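Local coordinates for acyl-CoA thioesterase II (Mycobacterium avium subsp. paratuberculosis, PDB 4R9Z), which probably hydrolyses the thioester bond of fatty acyl-CoA, releasing coenzyme A and the free fatty acid, at residues H41-A46 against T64-P69; G182-P185 against L190-S193; A196-V201 against G254-R259. One frame throughout, in Å; residues are numbered along the deposited sequence.

Overall arrangement
The three contacts join helices to loops and strands in a double hot-dog, with interaction 1 in the N-terminal hot-dog domain and interactions 2 and 3 in the C-terminal one. Interactions 2 and 3 follow one another along helix 188-201, their centres about 13 Å apart. Interaction 1 lies about 19 Å from interaction 2 and about 16 Å from interaction 3, centre to centre, yet it touches both through helix 39-52. Ala-44 CB rests 3.5 Å from Ser-193 O, and His-41 ND1 lies 2.7 Å from Tyr-197 OH, a probable hydrogen bond. The two hot-dog helices are therefore joined directly by packing and by a polar link, while each meets a strand of its own domain.

Interaction 1 (H41-A46 against T64-P69); sequences HISAQA and TYFLRP
Ser-43 and Ile-42 on helix 39-52 meet Thr-64 and Phe-66 at the end of strand 58-66, a contact made wholly of side-chain carbons apart from the Thr-64 hydroxyl. The tight part centres on Ser-43, which points toward the strand. Its CB sits 3.8 Å from Thr-64 CG2, and the backbones are nearest here too, with 6.6 Å between the CA atoms of Ser-43 and Thr-64. That threonine methyl lies anti to the backbone N, with OG1 beside the N (chi1 -49°), so both branches face Ser-43 CB. The same CB also reaches the edge of the Phe-66 ring, 3.9 Å from CE1 and near the ring plane. The serine methylene thus meets the threonine and the phenylalanine edge side by side, while its hydroxyl turns back to weak hydrogen bonds with the carbonyls of Gly-39 and Gly-40 in the preceding turn. Ile-42 belongs to the same close packing: its CG2 lies 3.9 Å from Phe-66 CE1, the two side chains sliding past each other in opposite directions.

The loose side lies beyond the ring. Phe-66 is partly exposed, and after it the chain leaves the strand and runs on into an exposed loop.

The segment axes approach to 9.7 Å, and the helix runs roughly antiparallel to the strand, about 40° off. In a hot-dog domain the antiparallel sheet wraps round such a helix. Phe-78 of strand 76-85 also packs on Ile-42, and Met-104 of strand 101-111 touches Thr-64. On the other side of strand 58-66, strand 218-226 of the C-terminal domain continues the backbone hydrogen bonding, with His-222 paired to Thr-64 and Arg-220 to Phe-66.

Interaction 2 (G182-P185 against L190-S193); sequences GRVP and LTAS
This is a short-range, largely apolar contact in which a connecting loop folds back against the helix that it introduces. Residues 182-185 follow strand 176-180, only four residues separate them from Leu-190, and the returning chain forms the early part of helix 188-201. Two pairs of CA atoms come nearest, Val-184 with Thr-191 at 7.8 Å and Pro-185 with Leu-190 at 8.0 Å, so the loop and the helix run past each other in opposite order.

Two comparable touches hold the pair together. One is carbon to carbon, between Pro-185 CG and Leu-190 CD2, 4.1 Å apart, with the two side chains crossing at a slant. The first torsion of Leu-190 (chi1 -178°) sets CG anti to the backbone N and directs the branch toward the loop, where CD2 meets the proline ring carbon. In the other, a methyl lies beside a hydroxyl oxygen: Val-184 CG1 comes within 4.2 Å of Thr-191 OG1.

In the double hot-dog fold this loop leads into the helix of the C-terminal domain, and the contact lies in the first turn of that helix. Two hydroxyls in this part of the helix bond to backbone carbonyls earlier in the chain. Thr-191 OG1 hydrogen-bonds to the carbonyl of Asp-187, and Ser-193 OG donates to Leu-190 O at 2.8 Å, meeting it at a C=O...O angle of 119° and tilted 33° from the carbonyl plane. Nearby, Leu-232 touches both Val-184 and Thr-191, whereas Ser-193 faces Leu-47 and Leu-48 of helix 39-52. Pro-185 itself remains on the exposed side of the loop.

Interaction 3 (A196-V201 against G254-R259); sequences AYMSAV and GTMFNR
Helix 188-201, in its last turns, packs against strand 249-258, and the backbones come nearest at Ser-199 and Gly-254, whose CA atoms are 7.5 Å apart. In the hot-dog fold an antiparallel sheet wraps round a long central helix, here that of the C-terminal domain. With glycine at the nearest strand position, the contact is left to Met-256, two residues further on, which points toward the helix. Its chain stays extended through the first two torsions (chi1 -168°) before bending at the sulfur, which delivers the terminal methyl to the helix. That CE lies 4.0 Å from Ser-199 CB and 4.1 Å from Met-198 CG, touching two successive helix residues. The Met-198 chain is folded at both outer torsions and runs aslant to Met-256; Trp-178 of strand 176-180 packs on both methionines. Ser-199 offers carbon to this apolar group while its hydroxyl turns elsewhere: His-222 NE2 is one partner and Ala-196 O another. To the latter Ser-199 OG donates at 2.7 Å, arriving from the same face of that carbonyl as Ala-200 N.

Interaction 1 (H41-A46 against T64-P69)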
loop_
_atom_site.group_PDB
_atom_site.type_symbol
_atom_site.label_atom_id
_atom_site.label_comp_id
_atom_site.label_asym_id
_atom_site.label_seq_id
_atom_site.Cartn_x
_atom_site.Cartn_y
_atom_site.Cartn_z
ATOM N N HIS B 41 -7.245 -10.193 -11.128
ATOM C CA HIS B 41 -8.628 -10.586 -11.338
ATOM C C HIS B 41 -9.413 -10.667 -10.031
ATOM O O HIS B 41 -10.504 -10.106 -9.917
ATOM C CB HIS B 41 -8.687 -11.935 -12.057
ATOM C CG HIS B 41 -10.076 -12.468 -12.224
ATOM N ND1 HIS B 41 -10.936 -12.018 -13.201
ATOM C CD2 HIS B 41 -10.752 -13.415 -11.531
ATOM C CE1 HIS B 41 -12.085 -12.666 -13.105
ATOM N NE2 HIS B 41 -11.997 -13.520 -12.102
ATOM N N ILE B 42 -8.851 -11.359 -9.047
ATOM C CA ILE B 42 -9.546 -11.567 -7.789
ATOM C C ILE B 42 -9.607 -10.268 -6.990
ATOM O O ILE B 42 -10.574 -10.034 -6.267
ATOM C CB ILE B 42 -8.892 -12.698 -6.954
ATOM C CG1 ILE B 42 -9.836 -13.158 -5.842
ATOM C CG2 ILE B 42 -7.550 -12.277 -6.389
ATOM C CD1 ILE B 42 -9.484 -14.508 -5.271
ATOM N N SER B 43 -8.593 -9.418 -7.129
ATOM C CA SER B 43 -8.581 -8.145 -6.416
ATOM C C SER B 43 -9.548 -7.154 -7.059
ATOM O O SER B 43 -10.096 -6.283 -6.388
ATOM C CB SER B 43 -7.173 -7.548 -6.367
ATOM O OG SER B 43 -6.782 -7.033 -7.626
ATOM N N ALA B 44 -9.741 -7.279 -8.368
ATOM C CA ALA B 44 -10.705 -6.444 -9.076
ATOM C C ALA B 44 -12.127 -6.792 -8.658
ATOM O O ALA B 44 -12.967 -5.909 -8.477
ATOM C CB ALA B 44 -10.545 -6.599 -10.577
ATOM N N GLN B 45 -12.389 -8.087 -8.520
ATOM C CA GLN B 45 -13.684 -8.562 -8.058
ATOM C C GLN B 45 -13.949 -8.106 -6.627
ATOM O O GLN B 45 -15.044 -7.645 -6.302
ATOM C CB GLN B 45 -13.764 -10.088 -8.154
ATOM C CG GLN B 45 -14.012 -10.612 -9.560
ATOM C CD GLN B 45 -14.157 -12.120 -9.609
ATOM O OE1 GLN B 45 -13.545 -12.846 -8.820
ATOM N NE2 GLN B 45 -14.964 -12.603 -10.545
ATOM N N ALA B 46 -12.936 -8.235 -5.778
ATOM C CA ALA B 46 -13.050 -7.844 -4.380
ATOM C C ALA B 46 -13.304 -6.345 -4.246
ATOM O O ALA B 46 -14.013 -5.905 -3.342
ATOM C CB ALA B 46 -11.803 -8.240 -3.621
ATOM N N THR B 64 -4.423 -4.899 -1.192
ATOM C CA THR B 64 -4.804 -6.296 -1.316
ATOM C C THR B 64 -3.639 -7.231 -1.015
ATOM O O THR B 64 -2.560 -7.071 -1.572
ATOM C CB THR B 64 -5.330 -6.593 -2.731
ATOM O OG1 THR B 64 -6.313 -5.616 -3.102
ATOM C CG2 THR B 64 -5.940 -7.974 -2.792
ATOM N N TYR B 65 -3.860 -8.207 -0.136
ATOM C CA TYR B 65 -2.883 -9.266 0.101
ATOM C C TYR B 65 -3.318 -10.541 -0.590
ATOM O O TYR B 65 -4.439 -10.985 -0.406
ATOM C CB TYR B 65 -2.705 -9.546 1.602
ATOM C CG TYR B 65 -1.574 -8.779 2.239
ATOM C CD1 TYR B 65 -0.260 -9.014 1.870
ATOM C CD2 TYR B 65 -1.821 -7.815 3.201
ATOM C CE1 TYR B 65 0.773 -8.307 2.440
ATOM C CE2 TYR B 65 -0.791 -7.104 3.779
ATOM C CZ TYR B 65 0.503 -7.354 3.397
ATOM O OH TYR B 65 1.528 -6.647 3.973
ATOM N N PHE B 66 -2.426 -11.148 -1.359
ATOM C CA PHE B 66 -2.729 -12.436 -1.954
ATOM C C PHE B 66 -2.074 -13.493 -1.096
ATOM O O PHE B 66 -0.849 -13.553 -0.995
ATOM C CB PHE B 66 -2.244 -12.504 -3.395
ATOM C CG PHE B 66 -2.700 -11.353 -4.222
ATOM C CD1 PHE B 66 -4.035 -11.230 -4.576
ATOM C CD2 PHE B 66 -1.802 -10.382 -4.637
ATOM C CE1 PHE B 66 -4.471 -10.158 -5.332
ATOM C CE2 PHE B 66 -2.226 -9.306 -5.399
ATOM C CZ PHE B 66 -3.565 -9.194 -5.750
ATOM N N LEU B 67 -2.901 -14.319 -0.469
ATOM C CA LEU B 67 -2.434 -15.173 0.610
ATOM C C LEU B 67 -2.269 -16.610 0.175
ATOM O O LEU B 67 -1.287 -17.264 0.522
ATOM C CB LEU B 67 -3.400 -15.110 1.798
ATOM C CG LEU B 67 -3.667 -13.729 2.394
ATOM C CD1 LEU B 67 -4.688 -13.832 3.518
ATOM C CD2 LEU B 67 -2.367 -13.114 2.887
ATOM N N ARG B 68 -3.247 -17.101 -0.572
ATOM C CA ARG B 68 -3.245 -18.485 -1.008
ATOM C C ARG B 68 -3.682 -18.587 -2.465
ATOM O O ARG B 68 -4.542 -17.826 -2.915
ATOM C CB ARG B 68 -4.146 -19.323 -0.096
ATOM C CG ARG B 68 -3.424 -20.492 0.542
ATOM C CD ARG B 68 -3.630 -20.565 2.049
ATOM N NE ARG B 68 -4.464 -21.705 2.434
ATOM C CZ ARG B 68 -4.057 -22.972 2.423
ATOM N NH1 ARG B 68 -2.822 -23.274 2.044
ATOM N NH2 ARG B 68 -4.889 -23.941 2.787
ATOM N N PRO B 69 -3.066 -19.509 -3.220
ATOM C CA PRO B 69 -3.437 -19.714 -4.625
ATOM C C PRO B 69 -4.830 -20.315 -4.764
ATOM O O PRO B 69 -5.161 -21.292 -4.087
ATOM C CB PRO B 69 -2.371 -20.689 -5.133
ATOM C CG PRO B 69 -1.900 -21.396 -3.916
ATOM C CD PRO B 69 -1.978 -20.405 -2.795
#

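Interaction 2 (G182-P185 against L190-S193)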
loop_
_atom_site.group_PDB
_atom_site.type_symbol
_atom_site.label_atom_id
_atom_site.label_comp_id
_atom_site.label_asym_id
_atom_site.label_seq_id
_atom_site.Cartn_x
_atom_site.Cartn_y
_atom_site.Cartn_z
ATOM N N GLY B 182 -12.146 -3.653 -26.791
ATOM C CA GLY B 182 -13.597 -3.667 -26.736
ATOM C C GLY B 182 -14.118 -2.432 -26.025
ATOM O O GLY B 182 -13.339 -1.637 -25.492
ATOM N N ARG B 183 -15.435 -2.253 -26.036
ATOM C CA ARG B 183 -16.039 -1.059 -25.454
ATOM C C ARG B 183 -16.413 -1.284 -23.984
ATOM O O ARG B 183 -16.866 -2.368 -23.610
ATOM C CB ARG B 183 -17.272 -0.649 -26.264
ATOM C CG ARG B 183 -17.904 0.666 -25.830
ATOM C CD ARG B 183 -16.941 1.819 -26.091
ATOM N NE ARG B 183 -16.710 2.001 -27.524
ATOM C CZ ARG B 183 -16.244 3.115 -28.080
ATOM N NH1 ARG B 183 -15.946 4.166 -27.327
ATOM N NH2 ARG B 183 -16.072 3.175 -29.395
ATOM N N VAL B 184 -16.182 -0.271 -23.151
ATOM C CA VAL B 184 -16.494 -0.355 -21.725
ATOM C C VAL B 184 -17.717 0.500 -21.371
ATOM O O VAL B 184 -17.827 1.641 -21.821
ATOM C CB VAL B 184 -15.277 0.085 -20.870
ATOM C CG1 VAL B 184 -15.622 0.125 -19.383
ATOM C CG2 VAL B 184 -14.094 -0.839 -21.124
ATOM N N PRO B 185 -18.627 -0.046 -20.542
ATOM C CA PRO B 185 -19.892 0.570 -20.119
ATOM C C PRO B 185 -19.824 1.991 -19.539
ATOM O O PRO B 185 -20.889 2.567 -19.314
ATOM C CB PRO B 185 -20.385 -0.400 -19.047
ATOM C CG PRO B 185 -19.939 -1.719 -19.551
ATOM C CD PRO B 185 -18.603 -1.485 -20.215
ATOM N N LEU B 190 -16.709 0.424 -12.299
ATOM C CA LEU B 190 -16.226 -0.685 -13.118
ATOM C C LEU B 190 -14.881 -0.343 -13.742
ATOM O O LEU B 190 -13.997 -1.189 -13.839
ATOM C CB LEU B 190 -17.236 -1.048 -14.207
ATOM C CG LEU B 190 -16.871 -2.235 -15.104
ATOM C CD1 LEU B 190 -16.472 -3.436 -14.265
ATOM C CD2 LEU B 190 -18.031 -2.596 -16.019
ATOM N N THR B 191 -14.744 0.904 -14.178
ATOM C CA THR B 191 -13.505 1.399 -14.766
ATOM C C THR B 191 -12.344 1.341 -13.771
ATOM O O THR B 191 -11.230 0.952 -14.123
ATOM C CB THR B 191 -13.678 2.842 -15.276
ATOM O OG1 THR B 191 -14.644 2.855 -16.334
ATOM C CG2 THR B 191 -12.369 3.394 -15.796
ATOM N N ALA B 192 -12.609 1.731 -12.528
ATOM C CA ALA B 192 -11.577 1.728 -11.504
ATOM C C ALA B 192 -11.073 0.312 -11.234
ATOM O O ALA B 192 -9.869 0.092 -11.096
ATOM C CB ALA B 192 -12.098 2.353 -10.233
ATOM N N SER B 193 -11.987 -0.652 -11.182
ATOM C CA SER B 193 -11.592 -2.031 -10.925
ATOM C C SER B 193 -10.812 -2.594 -12.105
ATOM O O SER B 193 -9.921 -3.422 -11.927
ATOM C CB SER B 193 -12.809 -2.913 -10.642
ATOM O OG SER B 193 -13.648 -3.005 -11.780
#

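Interaction 3 (A196-V201 against G254-R259)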
loop_
_atom_site.group_PDB
_atom_site.type_symbol
_atom_site.label_atom_id
_atom_site.label_comp_id
_atom_site.label_asym_id
_atom_site.label_seq_id
_atom_site.Cartn_x
_atom_site.Cartn_y
_atom_site.Cartn_z
ATOM N N ALA B 196 -7.351 -1.217 -11.767
ATOM C CA ALA B 196 -6.687 -2.048 -10.770
ATOM C C ALA B 196 -6.360 -3.430 -11.326
ATOM O O ALA B 196 -5.262 -3.942 -11.114
ATOM C CB ALA B 196 -7.548 -2.168 -9.522
ATOM N N TYR B 197 -7.321 -4.021 -12.031
ATOM C CA TYR B 197 -7.159 -5.327 -12.677
ATOM C C TYR B 197 -5.890 -5.372 -13.530
ATOM O O TYR B 197 -5.045 -6.249 -13.362
ATOM C CB TYR B 197 -8.391 -5.636 -13.537
ATOM C CG TYR B 197 -8.604 -7.088 -13.925
ATOM C CD1 TYR B 197 -7.538 -7.916 -14.256
ATOM C CD2 TYR B 197 -9.887 -7.625 -13.973
ATOM C CE1 TYR B 197 -7.740 -9.236 -14.615
ATOM C CE2 TYR B 197 -10.100 -8.945 -14.332
ATOM C CZ TYR B 197 -9.023 -9.745 -14.654
ATOM O OH TYR B 197 -9.230 -11.059 -15.010
ATOM N N MET B 198 -5.778 -4.428 -14.459
ATOM C CA MET B 198 -4.664 -4.392 -15.398
ATOM C C MET B 198 -3.365 -3.941 -14.720
ATOM O O MET B 198 -2.287 -4.434 -15.051
ATOM C CB MET B 198 -5.014 -3.485 -16.586
ATOM C CG MET B 198 -4.190 -2.216 -16.719
ATOM S SD MET B 198 -2.634 -2.487 -17.582
ATOM C CE MET B 198 -3.150 -3.711 -18.776
ATOM N N SER B 199 -3.474 -3.022 -13.763
ATOM C CA SER B 199 -2.313 -2.513 -13.035
ATOM C C SER B 199 -1.559 -3.625 -12.317
ATOM O O SER B 199 -0.354 -3.527 -12.098
ATOM C CB SER B 199 -2.739 -1.451 -12.021
ATOM O OG SER B 199 -3.412 -2.049 -10.926
ATOM N N ALA B 200 -2.281 -4.665 -11.928
ATOM C CA ALA B 200 -1.687 -5.780 -11.214
ATOM C C ALA B 200 -1.038 -6.813 -12.136
ATOM O O ALA B 200 0.095 -7.231 -11.898
ATOM C CB ALA B 200 -2.735 -6.448 -10.330
ATOM N N VAL B 201 -1.760 -7.232 -13.173
ATOM C CA VAL B 201 -1.312 -8.344 -14.015
ATOM C C VAL B 201 -0.121 -8.024 -14.921
ATOM O O VAL B 201 0.573 -8.932 -15.372
ATOM C CB VAL B 201 -2.458 -8.868 -14.913
ATOM C CG1 VAL B 201 -3.612 -9.370 -14.066
ATOM C CG2 VAL B 201 -2.927 -7.785 -15.873
ATOM N N GLY B 254 4.231 1.579 -10.198
ATOM C CA GLY B 254 3.501 1.959 -11.389
ATOM C C GLY B 254 2.742 3.267 -11.294
ATOM O O GLY B 254 2.203 3.625 -10.250
ATOM N N THR B 255 2.714 3.987 -12.406
ATOM C CA THR B 255 1.923 5.200 -12.520
ATOM C C THR B 255 1.177 5.140 -13.838
ATOM O O THR B 255 1.774 4.922 -14.889
ATOM C CB THR B 255 2.784 6.467 -12.460
ATOM O OG1 THR B 255 4.132 6.145 -12.820
ATOM C CG2 THR B 255 2.778 7.051 -11.064
ATOM N N MET B 256 -0.134 5.322 -13.779
ATOM C CA MET B 256 -0.954 5.225 -14.971
ATOM C C MET B 256 -1.498 6.590 -15.359
ATOM O O MET B 256 -1.922 7.363 -14.500
ATOM C CB MET B 256 -2.097 4.244 -14.743
ATOM C CG MET B 256 -2.834 3.854 -15.995
ATOM S SD MET B 256 -4.040 2.581 -15.624
ATOM C CE MET B 256 -2.974 1.295 -14.983
ATOM N N PHE B 257 -1.491 6.879 -16.658
ATOM C CA PHE B 257 -1.977 8.161 -17.169
ATOM C C PHE B 257 -3.026 7.981 -18.262
ATOM O O PHE B 257 -2.991 7.005 -19.016
ATOM C CB PHE B 257 -0.831 8.999 -17.741
ATOM C CG PHE B 257 0.256 9.331 -16.760
ATOM C CD1 PHE B 257 1.297 8.444 -16.527
ATOM C CD2 PHE B 257 0.262 10.550 -16.104
ATOM C CE1 PHE B 257 2.312 8.761 -15.638
ATOM C CE2 PHE B 257 1.274 10.874 -15.212
ATOM C CZ PHE B 257 2.300 9.977 -14.981
ATOM N N ASN B 258 -3.955 8.930 -18.350
ATOM C CA ASN B 258 -4.777 9.064 -19.550
ATOM C C ASN B 258 -3.918 9.611 -20.679
ATOM O O ASN B 258 -2.916 10.278 -20.419
ATOM C CB ASN B 258 -5.979 9.984 -19.311
ATOM C CG ASN B 258 -7.053 9.343 -18.459
ATOM O OD1 ASN B 258 -7.294 8.139 -18.540
ATOM N ND2 ASN B 258 -7.712 10.151 -17.638
ATOM N N ARG B 259 -4.300 9.334 -21.924
ATOM C CA ARG B 259 -3.564 9.852 -23.077
ATOM C C ARG B 259 -3.430 11.368 -23.009
ATOM O O ARG B 259 -2.474 11.937 -23.527
ATOM C CB ARG B 259 -4.241 9.441 -24.386
ATOM C CG ARG B 259 -3.452 9.822 -25.635
ATOM C CD ARG B 259 -3.937 9.069 -26.866
ATOM N NE ARG B 259 -3.013 9.194 -27.992
ATOM C CZ ARG B 259 -3.064 8.441 -29.087
ATOM N NH1 ARG B 259 -3.991 7.499 -29.203
ATOM N NH2 ARG B 259 -2.187 8.624 -30.066
#